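PDB 6RXD: histidine acid phosphatase from Bifidobacterium longum subsp. infantis, which probably removes phosphate groups from phytate, lower inositol polyphosphates and 2,3-bisphosphoglycerate by hydrolysis, as a zinc-binding member of the MINPP1 subfamily. Local coordinates for residues I370-P373 / L374-D377; P478-S481 / E482-P485. All coordinates share one frame; numbering follows the deposited sequence.

How the contacts relate
Both contacts are local, each along one continuous piece of chain, and their centres lie 19 Å apart with about 7 Å between nearest atoms. Contact 1 is the first turn of helix 372-386, its centre about 17 Å from the chain's centre; contact 2, a turn in the loop between strands 475-477 and 493-494, is centred about 24 Å from it. Both are partly buried, contact 2 lying farther out and including the exposed Ser481; they share no helix or strand. Regular main-chain bonding dominates contact 1, with one neutral amide donating to a carboxylate on the helix flank. In contact 2 the main chain contributes one turn bond, alongside a two-point salt bridge, waters and a disulfide cysteine.

Contact 1: I370-P373 / L374-D377; sequences IAQP and LLDD
Gln372 and Asp376 are joined twice, once through the backbone and once through their side chains, on the first turn of helix 372-386. The main-chain bond from Asp376 N to Gln372 O is short at 2.7 Å and almost straight. Over it closes the side-chain bond. The Gln372 chain leaves CB with CG anti to the backbone N (chi1 -166°) and then bends at chi2. Gln372 CG passes 3.8 Å from Asp376 OD1; CD carries the amide past the same oxygen; and Gln372 NE2 donates to Asp376 OD1 over 2.9 Å with an N-H...O angle of 173°. The acceptor lies in the amide plane of Gln372, yet the donor reaches OD1 from above the carboxylate plane, and the two planes are 52° apart. Gln372 NE2 also lies 4.0 Å from Leu375 CD2.

Ala371 O, one residue earlier, accepts from Leu374 N and, over a straighter N-H, from Leu375 N at 3.2 Å. Pro373 fits this opening turn, where its missing N-H costs no helical bond, while Pro373 O accepts from Asp377 N at 3.0 Å. The hydrophobic flank turns inward: Leu374 packs on Phe406 of helix 400-410 and on Phe190, and Leu375 on Leu409. The Asp377 carboxylate is held by a salt bridge to Arg396.

The observed i to i+4 side-chain bond would restrain the rotation of the Gln372 amide, and the Asp376 carboxylate lies near the helix N-terminus, where the helix dipole would probably favour its negative charge.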
loop_
_atom_site.group_PDB
_atom_site.type_symbol
_atom_site.label_atom_id
_atom_site.label_comp_id
_atom_site.label_asym_id
_atom_site.label_seq_id
_atom_site.Cartn_x
_atom_site.Cartn_y
_atom_site.Cartn_z
ATOM N N ILE A 370 -15.607 4.706 -3.385
ATOM C CA ILE A 370 -15.712 3.418 -2.709
ATOM C C ILE A 370 -15.127 3.447 -1.299
ATOM O O ILE A 370 -15.447 2.590 -0.478
ATOM C CB ILE A 370 -15.034 2.291 -3.521
ATOM C CG1 ILE A 370 -13.556 2.589 -3.767
ATOM C CG2 ILE A 370 -15.755 2.093 -4.848
ATOM C CD1 ILE A 370 -12.764 1.342 -4.213
ATOM N N ALA A 371 -14.268 4.427 -1.015
ATOM C CA ALA A 371 -13.627 4.486 0.301
ATOM C C ALA A 371 -14.540 5.127 1.350
ATOM O O ALA A 371 -14.171 5.229 2.517
ATOM C CB ALA A 371 -12.285 5.223 0.229
ATOM N N GLN A 372 -15.724 5.563 0.934
ATOM C CA GLN A 372 -16.649 6.208 1.868
ATOM C C GLN A 372 -16.959 5.405 3.149
ATOM O O GLN A 372 -17.009 5.994 4.225
ATOM C CB GLN A 372 -17.940 6.631 1.163
ATOM C CG GLN A 372 -18.804 7.597 1.983
ATOM C CD GLN A 372 -18.118 8.929 2.218
ATOM O OE1 GLN A 372 -17.571 9.533 1.294
ATOM N NE2 GLN A 372 -18.117 9.382 3.467
ATOM N N PRO A 373 -17.140 4.070 3.048
ATOM C CA PRO A 373 -17.400 3.326 4.290
ATOM C C PRO A 373 -16.269 3.459 5.305
ATOM O O PRO A 373 -16.536 3.406 6.512
ATOM C CB PRO A 373 -17.481 1.869 3.821
ATOM C CG PRO A 373 -17.869 1.946 2.385
ATOM C CD PRO A 373 -17.342 3.235 1.846
ATOM N N LEU A 374 -15.029 3.593 4.837
ATOM C CA LEU A 374 -13.899 3.730 5.752
ATOM C C LEU A 374 -13.872 5.125 6.368
ATOM O O LEU A 374 -13.672 5.284 7.580
ATOM C CB LEU A 374 -12.578 3.445 5.037
ATOM C CG LEU A 374 -11.330 3.598 5.915
ATOM C CD1 LEU A 374 -11.397 2.688 7.140
ATOM C CD2 LEU A 374 -10.091 3.292 5.080
ATOM N N LEU A 375 -14.084 6.141 5.539
ATOM C CA LEU A 375 -14.183 7.510 6.041
ATOM C C LEU A 375 -15.364 7.630 7.009
ATOM O O LEU A 375 -15.240 8.253 8.063
ATOM C CB LEU A 375 -14.315 8.508 4.886
ATOM C CG LEU A 375 -14.471 9.979 5.294
ATOM C CD1 LEU A 375 -13.370 10.399 6.269
ATOM C CD2 LEU A 375 -14.441 10.847 4.042
ATOM N N ASP A 376 -16.495 7.013 6.670
ATOM C CA ASP A 376 -17.625 6.957 7.599
ATOM C C ASP A 376 -17.195 6.357 8.934
ATOM O O ASP A 376 -17.549 6.873 9.992
ATOM C CB ASP A 376 -18.782 6.113 7.036
ATOM C CG ASP A 376 -19.546 6.811 5.922
ATOM O OD1 ASP A 376 -19.358 8.030 5.715
ATOM O OD2 ASP A 376 -20.359 6.123 5.261
ATOM N N ASP A 377 -16.438 5.267 8.898
ATOM C CA ASP A 377 -16.051 4.608 10.142
ATOM C C ASP A 377 -15.011 5.408 10.923
ATOM O O ASP A 377 -14.983 5.359 12.159
ATOM C CB ASP A 377 -15.514 3.196 9.891
ATOM C CG ASP A 377 -15.628 2.318 11.118
ATOM O OD1 ASP A 377 -16.764 2.148 11.608
ATOM O OD2 ASP A 377 -14.591 1.825 11.616
#

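Contact 2: P478-S481 / E482-P485; sequences PFRS and ECTP
A type I beta turn runs from Arg480 to Cys483, closed by the bond from Cys483 N to Arg480 O at 2.8 Å. Water 1 lies between Arg480 O and Cys483 O, within hydrogen-bonding distance of each. Across the turn Arg480 grips Glu482 side-on with two nitrogens. Arg480 NE donates to Glu482 OE1 over 2.8 Å at 171°, in the guanidinium plane but from above the carboxylate plane; Arg480 NH2 donates to Glu482 OE2 over 3.1 Å, on the syn side and somewhat tilted from both planes. The planes stand 46° apart, so the fork is twisted. Glu482 reaches back by bending at chi2 (97°), and water 2 donates to its OE1 while linking it to Ser481 OG. Replacing Arg480 by an alanine would probably leave the Glu482 carboxylate without its counter-charge and free to turn. The aliphatic part of Arg480 also serves: CG lies 3.7 Å from Cys483 SG, which meets Phe479 CB at 4.0 Å on another side.

That sulfur is disulfide-bonded to Cys501 at the end of helix 495-501, tying the turn to the helix. Phe479 packs edge-to-face with Tyr493 of strand 493-494 and with Trp448 of strand 445-453, while Arg480 also touches His506, a zinc ligand seen crystallographically in this protein, though without zinc in this model, in the loop beyond that helix.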
loop_
_atom_site.group_PDB
_atom_site.type_symbol
_atom_site.label_atom_id
_atom_site.label_comp_id
_atom_site.label_asym_id
_atom_site.label_seq_id
_atom_site.Cartn_x
_atom_site.Cartn_y
_atom_site.Cartn_z
ATOM N N PRO A 478 -2.010 19.109 7.344
ATOM C CA PRO A 478 -3.347 19.692 7.444
ATOM C C PRO A 478 -4.355 18.772 6.786
ATOM O O PRO A 478 -3.994 17.946 5.941
ATOM C CB PRO A 478 -3.228 20.989 6.635
ATOM C CG PRO A 478 -2.078 20.756 5.684
ATOM C CD PRO A 478 -1.117 19.875 6.454
ATOM N N PHE A 479 -5.614 18.903 7.171
ATOM C CA PHE A 479 -6.684 18.327 6.377
ATOM C C PHE A 479 -6.813 19.139 5.093
ATOM O O PHE A 479 -6.119 20.154 4.922
ATOM C CB PHE A 479 -7.987 18.299 7.183
ATOM C CG PHE A 479 -8.088 17.111 8.126
ATOM C CD1 PHE A 479 -8.725 15.945 7.724
ATOM C CD2 PHE A 479 -7.535 17.163 9.400
ATOM C CE1 PHE A 479 -8.823 14.858 8.580
ATOM C CE2 PHE A 479 -7.628 16.076 10.262
ATOM C CZ PHE A 479 -8.272 14.917 9.842
ATOM N N ARG A 480 -7.661 18.684 4.173
ATOM C CA ARG A 480 -7.776 19.306 2.852
ATOM C C ARG A 480 -8.128 20.782 2.960
ATOM O O ARG A 480 -8.744 21.208 3.938
ATOM C CB ARG A 480 -8.816 18.567 2.000
ATOM C CG ARG A 480 -10.163 18.436 2.673
ATOM C CD ARG A 480 -11.139 17.621 1.809
ATOM N NE ARG A 480 -11.186 18.146 0.445
ATOM C CZ ARG A 480 -11.239 17.411 -0.663
ATOM N NH1 ARG A 480 -11.273 16.080 -0.610
ATOM N NH2 ARG A 480 -11.272 18.018 -1.847
ATOM N N SER A 481 -7.727 21.559 1.956
ATOM C CA SER A 481 -7.727 23.022 2.044
ATOM C C SER A 481 -9.086 23.656 2.332
ATOM O O SER A 481 -9.153 24.772 2.845
ATOM C CB SER A 481 -7.141 23.618 0.763
ATOM O OG SER A 481 -8.011 23.372 -0.322
ATOM N N GLU A 482 -10.173 22.960 2.016
ATOM C CA GLU A 482 -11.489 23.510 2.323
ATOM C C GLU A 482 -11.743 23.566 3.831
ATOM O O GLU A 482 -12.546 24.379 4.312
ATOM C CB GLU A 482 -12.580 22.693 1.625
ATOM C CG GLU A 482 -12.490 22.686 0.107
ATOM C CD GLU A 482 -11.779 21.454 -0.435
ATOM O OE1 GLU A 482 -10.895 20.899 0.261
ATOM O OE2 GLU A 482 -12.117 21.025 -1.556
ATOM N N CYS A 483 -11.068 22.695 4.580
ATOM C CA CYS A 483 -11.281 22.607 6.027
ATOM C C CYS A 483 -10.642 23.762 6.779
ATOM O O CYS A 483 -9.506 24.135 6.494
ATOM C CB CYS A 483 -10.712 21.297 6.580
ATOM S SG CYS A 483 -11.466 19.807 5.900
ATOM N N THR A 484 -11.364 24.304 7.761
ATOM C CA THR A 484 -10.856 25.396 8.592
ATOM C C THR A 484 -10.428 24.853 9.948
ATOM O O THR A 484 -11.238 24.243 10.634
ATOM C CB THR A 484 -11.959 26.434 8.853
ATOM O OG1 THR A 484 -12.407 26.974 7.608
ATOM C CG2 THR A 484 -11.449 27.569 9.741
ATOM N N PRO A 485 -9.156 25.067 10.339
ATOM C CA PRO A 485 -8.718 24.552 11.645
ATOM C C PRO A 485 -9.219 25.386 12.814
ATOM O O PRO A 485 -9.904 26.393 12.615
ATOM C CB PRO A 485 -7.179 24.593 11.561
ATOM C CG PRO A 485 -6.867 25.531 10.448
ATOM C CD PRO A 485 -8.029 25.484 9.487
HETATM O O HOH W 1 -7.167 22.840 5.965
HETATM O O HOH W 2 -8.480 20.627 -1.280
#